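Local coordinates for putative deoxyribonuclease yjjV (Escherichia coli, PDB 1ZZM), which is probably a metal-dependent hydrolase of the TatD family that acts on ester bonds, holding two divalent cations in each subunit, at residues A23-A28 against Q57-A62; G158-L163 against G179-Y184; Q165-V170 against A195-A200; M211-F216 against A227-V232. All coordinates share one frame; numbering follows the deposited sequence.

Contact 1 (A23-A28 against Q57-A62); sequences ASLQRA and QPLYAA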
# COMPACT_ATOMS: atom_id res chain seq x y z
N ALA A 23 -16.16 13.28 7.93
CA ALA A 23 -16.35 13.90 6.64
C ALA A 23 -15.51 13.20 5.59
O ALA A 23 -15.97 13.00 4.47
CB ALA A 23 -15.96 15.39 6.70
N SER A 24 -14.27 12.86 5.94
CA SER A 24 -13.37 12.20 4.99
C SER A 24 -13.89 10.83 4.57
O SER A 24 -13.85 10.48 3.39
CB SER A 24 -11.97 12.07 5.60
OG SER A 24 -11.44 13.36 5.85
N LEU A 25 -14.38 10.04 5.52
CA LEU A 25 -14.93 8.74 5.16
C LEU A 25 -16.18 8.90 4.30
O LEU A 25 -16.40 8.09 3.40
CB LEU A 25 -15.25 7.90 6.40
CG LEU A 25 -14.00 7.36 7.11
CD1 LEU A 25 -14.35 6.87 8.50
CD2 LEU A 25 -13.42 6.20 6.31
N GLN A 26 -17.00 9.93 4.55
CA GLN A 26 -18.20 10.11 3.71
C GLN A 26 -17.80 10.53 2.29
O GLN A 26 -18.39 10.07 1.31
CB GLN A 26 -19.16 11.16 4.29
CG GLN A 26 -19.59 10.92 5.74
CD GLN A 26 -20.24 12.15 6.39
OE1 GLN A 26 -19.92 13.30 6.04
NE2 GLN A 26 -21.14 11.92 7.35
N ARG A 27 -16.80 11.40 2.17
CA ARG A 27 -16.36 11.82 0.84
C ARG A 27 -15.83 10.60 0.07
O ARG A 27 -16.04 10.48 -1.13
CB ARG A 27 -15.29 12.90 0.94
CG ARG A 27 -15.80 14.23 1.51
CD ARG A 27 -14.67 15.21 1.83
NE ARG A 27 -13.95 15.70 0.65
CZ ARG A 27 -13.07 16.72 0.69
NH1 ARG A 27 -12.81 17.32 1.84
NH2 ARG A 27 -12.49 17.16 -0.43
N ALA A 28 -15.15 9.70 0.78
CA ALA A 28 -14.61 8.49 0.17
C ALA A 28 -15.76 7.59 -0.24
O ALA A 28 -15.83 7.11 -1.37
CB ALA A 28 -13.69 7.74 1.16
N GLN A 57 -15.77 1.13 10.89
CA GLN A 57 -15.98 -0.07 10.09
C GLN A 57 -15.19 -0.12 8.78
O GLN A 57 -14.60 -1.15 8.45
CB GLN A 57 -17.47 -0.28 9.78
CG GLN A 57 -18.31 -0.80 10.94
CD GLN A 57 -18.18 -2.32 11.18
OE1 GLN A 57 -18.97 -2.90 11.92
NE2 GLN A 57 -17.18 -2.95 10.55
N PRO A 58 -15.13 1.00 8.03
CA PRO A 58 -14.39 0.97 6.77
C PRO A 58 -12.87 0.87 6.82
O PRO A 58 -12.26 0.60 5.81
CB PRO A 58 -14.80 2.29 6.09
CG PRO A 58 -16.09 2.62 6.72
CD PRO A 58 -15.80 2.30 8.17
N LEU A 59 -12.27 1.10 7.98
CA LEU A 59 -10.83 1.14 8.03
C LEU A 59 -10.14 -0.12 8.54
O LEU A 59 -10.52 -0.71 9.54
CB LEU A 59 -10.38 2.34 8.88
CG LEU A 59 -10.93 3.70 8.48
CD1 LEU A 59 -10.49 4.76 9.54
CD2 LEU A 59 -10.36 4.07 7.08
N TYR A 60 -9.11 -0.52 7.83
CA TYR A 60 -8.37 -1.71 8.21
C TYR A 60 -6.96 -1.21 8.38
O TYR A 60 -6.59 -0.14 7.84
CB TYR A 60 -8.46 -2.74 7.09
CG TYR A 60 -9.79 -3.45 7.08
CD1 TYR A 60 -9.91 -4.74 7.62
CD2 TYR A 60 -10.95 -2.84 6.58
CE1 TYR A 60 -11.13 -5.41 7.67
CE2 TYR A 60 -12.18 -3.50 6.62
CZ TYR A 60 -12.26 -4.78 7.17
OH TYR A 60 -13.47 -5.46 7.25
N ALA A 61 -6.16 -1.98 9.09
CA ALA A 61 -4.80 -1.52 9.36
C ALA A 61 -3.67 -2.48 9.03
O ALA A 61 -3.90 -3.68 8.86
CB ALA A 61 -4.72 -1.17 10.85
N ALA A 62 -2.46 -1.91 8.93
CA ALA A 62 -1.22 -2.66 8.77
C ALA A 62 -0.27 -1.94 9.76
O ALA A 62 -0.37 -0.71 9.95
CB ALA A 62 -0.69 -2.57 7.34

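Contact 2 (G158-L163 against G179-Y184); sequences GFSGSL and GGTITY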
# COMPACT_ATOMS: atom_id res chain seq x y z
N GLY A 158 2.13 1.70 -4.84
CA GLY A 158 2.50 2.88 -5.61
C GLY A 158 3.58 2.62 -6.62
O GLY A 158 4.45 3.44 -6.82
N PHE A 159 3.49 1.49 -7.30
CA PHE A 159 4.51 1.12 -8.24
C PHE A 159 4.79 2.08 -9.40
O PHE A 159 3.87 2.56 -10.07
CB PHE A 159 4.19 -0.26 -8.86
CG PHE A 159 5.26 -0.75 -9.81
CD1 PHE A 159 6.38 -1.42 -9.34
CD2 PHE A 159 5.17 -0.47 -11.19
CE1 PHE A 159 7.41 -1.82 -10.21
CE2 PHE A 159 6.20 -0.87 -12.06
CZ PHE A 159 7.31 -1.54 -11.56
N SER A 160 6.07 2.34 -9.61
CA SER A 160 6.48 3.13 -10.77
C SER A 160 7.79 2.49 -11.15
O SER A 160 8.69 2.35 -10.32
CB SER A 160 6.72 4.60 -10.45
OG SER A 160 7.16 5.22 -11.66
N GLY A 161 7.92 2.10 -12.41
CA GLY A 161 9.16 1.46 -12.81
C GLY A 161 9.00 0.74 -14.11
O GLY A 161 8.06 0.99 -14.82
N SER A 162 9.92 -0.18 -14.40
CA SER A 162 9.91 -0.92 -15.65
C SER A 162 9.02 -2.16 -15.68
O SER A 162 8.61 -2.70 -14.65
CB SER A 162 11.34 -1.36 -16.00
OG SER A 162 11.76 -2.42 -15.15
N LEU A 163 8.72 -2.60 -16.88
CA LEU A 163 7.91 -3.79 -17.02
C LEU A 163 8.64 -4.98 -16.40
O LEU A 163 8.03 -5.81 -15.72
CB LEU A 163 7.66 -4.06 -18.50
CG LEU A 163 6.78 -5.26 -18.81
CD1 LEU A 163 5.49 -5.09 -18.10
CD2 LEU A 163 6.54 -5.37 -20.30
N GLY A 179 -1.76 3.57 -8.39
CA GLY A 179 -2.17 4.85 -7.84
C GLY A 179 -1.97 5.99 -8.83
O GLY A 179 -1.88 5.78 -10.05
N GLY A 180 -1.84 7.20 -8.29
CA GLY A 180 -1.73 8.42 -9.09
C GLY A 180 -0.66 8.47 -10.17
O GLY A 180 -0.73 9.31 -11.09
N THR A 181 0.32 7.59 -10.06
CA THR A 181 1.40 7.55 -11.03
C THR A 181 0.88 7.36 -12.45
O THR A 181 1.45 7.91 -13.40
CB THR A 181 2.37 6.40 -10.74
OG1 THR A 181 2.95 6.58 -9.44
CG2 THR A 181 3.48 6.33 -11.81
N ILE A 182 -0.20 6.60 -12.61
CA ILE A 182 -0.68 6.37 -13.96
C ILE A 182 -1.40 7.55 -14.60
O ILE A 182 -1.79 7.46 -15.75
CB ILE A 182 -1.61 5.13 -14.07
CG1 ILE A 182 -2.88 5.27 -13.21
CG2 ILE A 182 -0.83 3.88 -13.66
CD1 ILE A 182 -3.66 6.53 -13.42
N THR A 183 -1.60 8.64 -13.84
CA THR A 183 -2.29 9.80 -14.40
C THR A 183 -1.34 10.79 -15.05
O THR A 183 -1.79 11.82 -15.57
CB THR A 183 -3.13 10.57 -13.35
OG1 THR A 183 -2.26 11.16 -12.38
CG2 THR A 183 -4.14 9.66 -12.68
N TYR A 184 -0.05 10.47 -15.02
CA TYR A 184 1.01 11.31 -15.59
C TYR A 184 1.70 10.61 -16.78
O TYR A 184 2.82 10.11 -16.64
CB TYR A 184 2.07 11.59 -14.53
CG TYR A 184 1.58 12.41 -13.34
CD1 TYR A 184 1.54 13.79 -13.42
CD2 TYR A 184 1.21 11.80 -12.14
CE1 TYR A 184 1.15 14.56 -12.33
CE2 TYR A 184 0.81 12.56 -11.03
CZ TYR A 184 0.79 13.95 -11.14
OH TYR A 184 0.48 14.75 -10.07
O HOH W 1 1.15 2.87 -9.16

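Contact 3 (Q165-V170 against A195-A200); sequences QAERFV and AKLPLA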
# COMPACT_ATOMS: atom_id res chain seq x y z
N GLN A 165 10.66 -5.02 -13.91
CA GLN A 165 10.60 -4.96 -12.46
C GLN A 165 9.24 -5.39 -11.95
O GLN A 165 9.15 -6.13 -10.97
CB GLN A 165 10.95 -3.56 -11.96
CG GLN A 165 12.42 -3.26 -12.19
CD GLN A 165 12.76 -1.81 -11.94
OE1 GLN A 165 11.95 -0.89 -12.25
NE2 GLN A 165 13.97 -1.58 -11.41
N ALA A 166 8.18 -4.94 -12.62
CA ALA A 166 6.82 -5.32 -12.23
C ALA A 166 6.60 -6.81 -12.40
O ALA A 166 6.11 -7.48 -11.48
CB ALA A 166 5.78 -4.56 -13.05
N GLU A 167 6.97 -7.34 -13.57
CA GLU A 167 6.78 -8.77 -13.83
C GLU A 167 7.56 -9.62 -12.84
O GLU A 167 7.07 -10.66 -12.41
CB GLU A 167 7.19 -9.12 -15.26
CG GLU A 167 6.38 -8.38 -16.32
CD GLU A 167 6.70 -8.86 -17.74
OE1 GLU A 167 7.88 -9.15 -18.01
OE2 GLU A 167 5.77 -8.92 -18.57
N ARG A 168 8.75 -9.19 -12.44
CA ARG A 168 9.51 -9.96 -11.46
C ARG A 168 8.75 -10.03 -10.13
O ARG A 168 8.76 -11.05 -9.47
CB ARG A 168 10.89 -9.35 -11.22
CG ARG A 168 11.77 -10.18 -10.28
CD ARG A 168 13.13 -9.49 -10.18
NE ARG A 168 14.09 -10.15 -9.31
CZ ARG A 168 15.28 -9.64 -9.02
NH1 ARG A 168 15.65 -8.47 -9.53
NH2 ARG A 168 16.10 -10.27 -8.19
N PHE A 169 8.11 -8.93 -9.73
CA PHE A 169 7.35 -8.96 -8.48
C PHE A 169 6.14 -9.89 -8.64
O PHE A 169 5.82 -10.68 -7.75
CB PHE A 169 6.84 -7.56 -8.14
CG PHE A 169 7.89 -6.63 -7.57
CD1 PHE A 169 8.77 -7.07 -6.57
CD2 PHE A 169 7.98 -5.30 -8.01
CE1 PHE A 169 9.71 -6.21 -6.03
CE2 PHE A 169 8.93 -4.43 -7.47
CZ PHE A 169 9.80 -4.89 -6.47
N VAL A 170 5.47 -9.80 -9.78
CA VAL A 170 4.29 -10.62 -10.04
C VAL A 170 4.67 -12.10 -10.05
O VAL A 170 3.94 -12.96 -9.52
CB VAL A 170 3.64 -10.21 -11.39
CG1 VAL A 170 2.50 -11.15 -11.77
CG2 VAL A 170 3.10 -8.79 -11.28
N ALA A 195 -0.75 -1.40 -18.18
CA ALA A 195 -1.63 -1.87 -19.25
C ALA A 195 -1.35 -3.33 -19.59
O ALA A 195 -2.23 -4.04 -20.07
CB ALA A 195 -1.44 -1.00 -20.50
N LYS A 196 -0.14 -3.80 -19.34
CA LYS A 196 0.22 -5.17 -19.70
C LYS A 196 0.14 -6.24 -18.62
O LYS A 196 0.04 -7.43 -18.94
CB LYS A 196 1.62 -5.19 -20.30
CG LYS A 196 1.81 -4.20 -21.42
CD LYS A 196 3.27 -4.15 -21.84
CE LYS A 196 3.53 -2.99 -22.80
NZ LYS A 196 4.97 -2.89 -23.16
N LEU A 197 0.21 -5.84 -17.36
CA LEU A 197 0.16 -6.84 -16.29
C LEU A 197 -1.17 -7.59 -16.24
O LEU A 197 -2.19 -7.08 -16.68
CB LEU A 197 0.42 -6.17 -14.93
CG LEU A 197 1.79 -5.46 -14.76
CD1 LEU A 197 1.85 -4.69 -13.40
CD2 LEU A 197 2.92 -6.50 -14.83
N PRO A 198 -1.16 -8.82 -15.70
CA PRO A 198 -2.36 -9.66 -15.56
C PRO A 198 -3.31 -8.89 -14.65
O PRO A 198 -2.88 -8.33 -13.63
CB PRO A 198 -1.86 -10.89 -14.83
CG PRO A 198 -0.39 -10.98 -15.23
CD PRO A 198 0.06 -9.53 -15.28
N LEU A 199 -4.59 -8.88 -14.98
CA LEU A 199 -5.55 -8.16 -14.15
C LEU A 199 -5.56 -8.62 -12.68
O LEU A 199 -5.86 -7.83 -11.78
CB LEU A 199 -6.95 -8.32 -14.73
CG LEU A 199 -8.02 -7.35 -14.23
CD1 LEU A 199 -7.50 -5.90 -14.33
CD2 LEU A 199 -9.28 -7.49 -15.11
N ALA A 200 -5.27 -9.90 -12.45
CA ALA A 200 -5.29 -10.43 -11.09
C ALA A 200 -4.14 -9.92 -10.27
O ALA A 200 -4.12 -10.13 -9.07
CB ALA A 200 -5.25 -11.97 -11.12

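Contact 4 (M211-F216 against A227-V232); sequences MPLNGF and ARVFAV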
# COMPACT_ATOMS: atom_id res chain seq x y z
N MET A 211 1.39 11.59 -3.32
CA MET A 211 1.12 11.18 -4.71
C MET A 211 -0.15 11.81 -5.33
O MET A 211 -1.03 11.10 -5.84
CB MET A 211 1.09 9.63 -4.78
CG MET A 211 2.43 8.94 -4.28
SD MET A 211 2.61 7.07 -4.37
CE MET A 211 3.20 6.85 -6.06
N PRO A 212 -0.26 13.16 -5.31
CA PRO A 212 -1.44 13.84 -5.89
C PRO A 212 -1.61 13.47 -7.36
O PRO A 212 -0.62 13.27 -8.06
CB PRO A 212 -1.11 15.33 -5.68
CG PRO A 212 0.38 15.36 -5.66
CD PRO A 212 0.70 14.14 -4.80
N LEU A 213 -2.84 13.36 -7.83
CA LEU A 213 -3.03 13.01 -9.25
C LEU A 213 -2.79 14.21 -10.17
O LEU A 213 -2.83 15.38 -9.73
CB LEU A 213 -4.43 12.45 -9.50
CG LEU A 213 -4.71 10.98 -9.15
CD1 LEU A 213 -4.48 10.69 -7.63
CD2 LEU A 213 -6.12 10.68 -9.54
N ASN A 214 -2.55 13.91 -11.44
CA ASN A 214 -2.31 14.93 -12.47
C ASN A 214 -3.47 15.91 -12.52
O ASN A 214 -4.62 15.52 -12.76
CB ASN A 214 -2.14 14.27 -13.85
CG ASN A 214 -1.52 15.21 -14.87
OD1 ASN A 214 -1.37 16.40 -14.61
ND2 ASN A 214 -1.16 14.68 -16.04
N GLY A 215 -3.18 17.19 -12.30
CA GLY A 215 -4.23 18.20 -12.33
C GLY A 215 -4.75 18.55 -10.95
O GLY A 215 -5.65 19.40 -10.81
N PHE A 216 -4.18 17.90 -9.93
CA PHE A 216 -4.58 18.12 -8.55
C PHE A 216 -3.40 18.39 -7.67
O PHE A 216 -3.48 18.26 -6.46
CB PHE A 216 -5.35 16.91 -8.02
CG PHE A 216 -6.66 16.69 -8.70
CD1 PHE A 216 -6.73 16.00 -9.91
CD2 PHE A 216 -7.83 17.25 -8.17
CE1 PHE A 216 -7.94 15.86 -10.57
CE2 PHE A 216 -9.03 17.11 -8.83
CZ PHE A 216 -9.09 16.42 -10.04
N ALA A 227 -11.19 6.59 -7.12
CA ALA A 227 -12.21 6.45 -8.18
C ALA A 227 -11.69 7.04 -9.48
O ALA A 227 -12.00 6.53 -10.58
CB ALA A 227 -13.52 7.17 -7.78
N ARG A 228 -10.90 8.10 -9.36
CA ARG A 228 -10.30 8.76 -10.52
C ARG A 228 -9.14 7.89 -11.06
O ARG A 228 -8.97 7.72 -12.28
CB ARG A 228 -9.82 10.15 -10.09
CG ARG A 228 -9.65 11.17 -11.19
CD ARG A 228 -9.19 12.52 -10.61
NE ARG A 228 -10.24 13.20 -9.84
CZ ARG A 228 -11.28 13.83 -10.39
NH1 ARG A 228 -11.42 13.88 -11.71
NH2 ARG A 228 -12.17 14.43 -9.61
N VAL A 229 -8.34 7.30 -10.16
CA VAL A 229 -7.25 6.42 -10.60
C VAL A 229 -7.90 5.30 -11.41
O VAL A 229 -7.43 4.96 -12.49
CB VAL A 229 -6.51 5.78 -9.39
CG1 VAL A 229 -5.48 4.70 -9.87
CG2 VAL A 229 -5.79 6.85 -8.64
N PHE A 230 -9.02 4.77 -10.91
CA PHE A 230 -9.74 3.70 -11.59
C PHE A 230 -10.19 4.11 -13.00
O PHE A 230 -10.08 3.32 -13.95
CB PHE A 230 -10.96 3.27 -10.76
CG PHE A 230 -11.85 2.28 -11.47
CD1 PHE A 230 -11.49 0.94 -11.58
CD2 PHE A 230 -13.05 2.69 -12.03
CE1 PHE A 230 -12.30 0.02 -12.24
CE2 PHE A 230 -13.87 1.80 -12.69
CZ PHE A 230 -13.49 0.44 -12.80
N ALA A 231 -10.71 5.33 -13.14
CA ALA A 231 -11.17 5.80 -14.45
C ALA A 231 -9.99 5.79 -15.40
O ALA A 231 -10.11 5.41 -16.55
CB ALA A 231 -11.77 7.21 -14.34
N VAL A 232 -8.82 6.22 -14.94
CA VAL A 232 -7.66 6.22 -15.80
C VAL A 232 -7.20 4.80 -16.11
O VAL A 232 -6.78 4.49 -17.23
CB VAL A 232 -6.54 7.02 -15.16
CG1 VAL A 232 -5.26 6.91 -15.97
CG2 VAL A 232 -6.97 8.48 -15.06

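Contact 1 (A23-A28 against Q57-A62)
The carbonyl O of L59, the leucine that meets L25 across this contact, accepts a hydrogen bond from K91 NZ. The same ammonium group also donates to Q57 O and sits in a cation-pi contact with Y60, so one lysine fastens the backbone at the start of strand 59-63. The contact with helix 21-30 itself is purely apolar, and one methyl carries it. L25 points its CB at the other segment, and with chi1 at -73° its CG lies anti to the carbonyl carbon, beside the backbone N. From there CD2 reaches over to L59 CD2, 3.8 Å away, and to L59 CG at 4.1 Å. The same L25 CD2 also touches P58 CB at 4.2 Å. L59 behaves differently: its CB does not aim at the helix, but the chain swings its CD2 methyl back toward L25, and the two leucines meet at a slant rather than end to end. The helical backbone stays well back, L25 CA lying 8.0 Å from P58 CA. F12 and Y56 also pack on L25, while I36 of strand 33-39 and L52 of helix 46-55 enclose L59. The side chain of L59 lies about 10 Å from that of the metal ligand H11. A helix laid against parallel strands in this way, here 5-7, 33-39 and 59-63, is the arrangement of the first beta-alpha units of the TIM barrel in the metallo-dependent hydrolase superfamily.

Contact 2 (G158-L163 against G179-Y184)
Two torsions set the meeting of S160 and T181. In S160, chi1 of 178° turns OG opposite the backbone N, and in T181, chi1 of -61° leaves CG2 opposite its own N, with OG1 beside that nitrogen. As a result T181 CG2 faces S160 OG at 3.8 Å and S160 CB at 3.9 Å. These are loops of the TIM barrel, following the neighbouring parallel strands 154-156 and 175-178 at the C-terminal ends where such enzymes keep their metals. H157, a zinc ligand together with E97 and H133, comes immediately before G158, which itself lies about 7 Å from a bound zinc ion. The S160 hydroxyl has a polar partner elsewhere, hydrogen bonding with T190 OG1 of helix 190-196, so towards T181 it makes only van der Waals contact. Closer to the strands the two backbones approach each other, G158 CA and G179 CA being 5.5 Å apart. Here a water joins them: it donates to F159 O at 2.9 Å and accepts from G179 N at 3.1 Å. G158 takes a positive phi of 46°, a conformation that suits glycine, and its N donates to E205 OE1. The F159 ring takes no part in meeting T181; it stacks on H138 and packs on helix 163-171. T181 itself sits in a 3-10 turn, 180-183, in which G180 O is gripped twice by one residue: T183 N donates from 3.0 Å, and T183 OG1 donates from 2.7 Å, in the carbonyl plane.

Contact 3 (Q165-V170 against A195-A200)
L197 enters this contact by its branches, which face A166, E167 and V170 on helix 163-171. Its CB sets off across the line between the segments rather than straight at the helix, but chi1 of -61° puts CG anti to the carbonyl carbon and swings the rest of the chain over. CG stands just behind the contact. At the fork, CD1 touches A166 CB at 3.9 Å. CD2 does more: besides lying 3.9 Å from A166 CB, it meets E167 CG at 4.2 Å and V170 CG2, also at 4.2 Å. The methyl thus rests in the hollow formed by residues on successive turns of one helix, A166 and V170 being linked through V170 N and A166 O at 2.9 Å. Small A166 lets both methyls of L197 come close to the helix backbone. In the TIM barrel this is the outer layer, where helix 163-171 meets the chain just past helix 190-196, over strand 175-178; I176 of that strand packs against L197, V170 and F169. Of E167 it is the aliphatic CG that touches the leucine. P198, next along, has its CB pointing toward the helix, but its CG stays 4.5 Å from V170 CG1, too far for close packing. The L197 carbonyl O faces elsewhere and takes a hydrogen bond from R237 NH1.

Contact 4 (M211-F216 against A227-V232)
F216 and R228 reach for each other from opposite directions and meet with their flat groups tilted 34° apart. F216 CZ hangs over the centre of one guanidinium face, 3.4 Å from R228 CZ, while from the ring's side the approach is oblique. R228 gets there by a bend: the extended chi1 and chi2 carry CD to 3.6 Å from F216 CE1, and the turn at chi3 (-70°) then brings the guanidinium up to F216 CZ. R228 NE is fixed by a hydrogen bond to Q225 OE1. With an alanine in place of F216 the guanidinium would lose the group over its face, and would probably be freer to turn, held then by Q225 and by L213 against its aliphatic part. Behind this pair, L213 slants across that aliphatic part, its CD2 lying 3.7 Å from R228 CD. The same CD2 meets V229 CG2 at 3.9 Å, where the two side chains stand at about a right angle. Both L213 and F216 come from a type II turn closed by F216 N to L213 O at 2.9 Å; G215 supplies the positive phi the turn needs, and L213 O lies at the edge of the F216 ring, in its plane. The turn belongs to the loop between strand 202-204 and helix 226-236. T183 OG1 bonds to N214 N and Y184 OH to P212 O, and helix 226-236 sends F230 into helix 241-256.

The four contacts follow the TIM barrel round: contact 1 joins the first helix to the sheet of strands 5-7, 33-39 and 59-63, and contacts 2 to 4 come later, around strands 154-156, 175-178 and 202-204. Contacts 2 and 3 alternate along the chain, with centres 12 Å apart, and touch where F159 packs on helix 163-171. Contacts 2 and 4, with centres 11 Å apart, touch where T183 and Y184 meet the 211-216 loop. Contact 3 is across the chain's centre from contact 1, 28 Å between centres. Contact 2 borders the metal site, whereas contact 3 belongs to the outer helical layer, away from it.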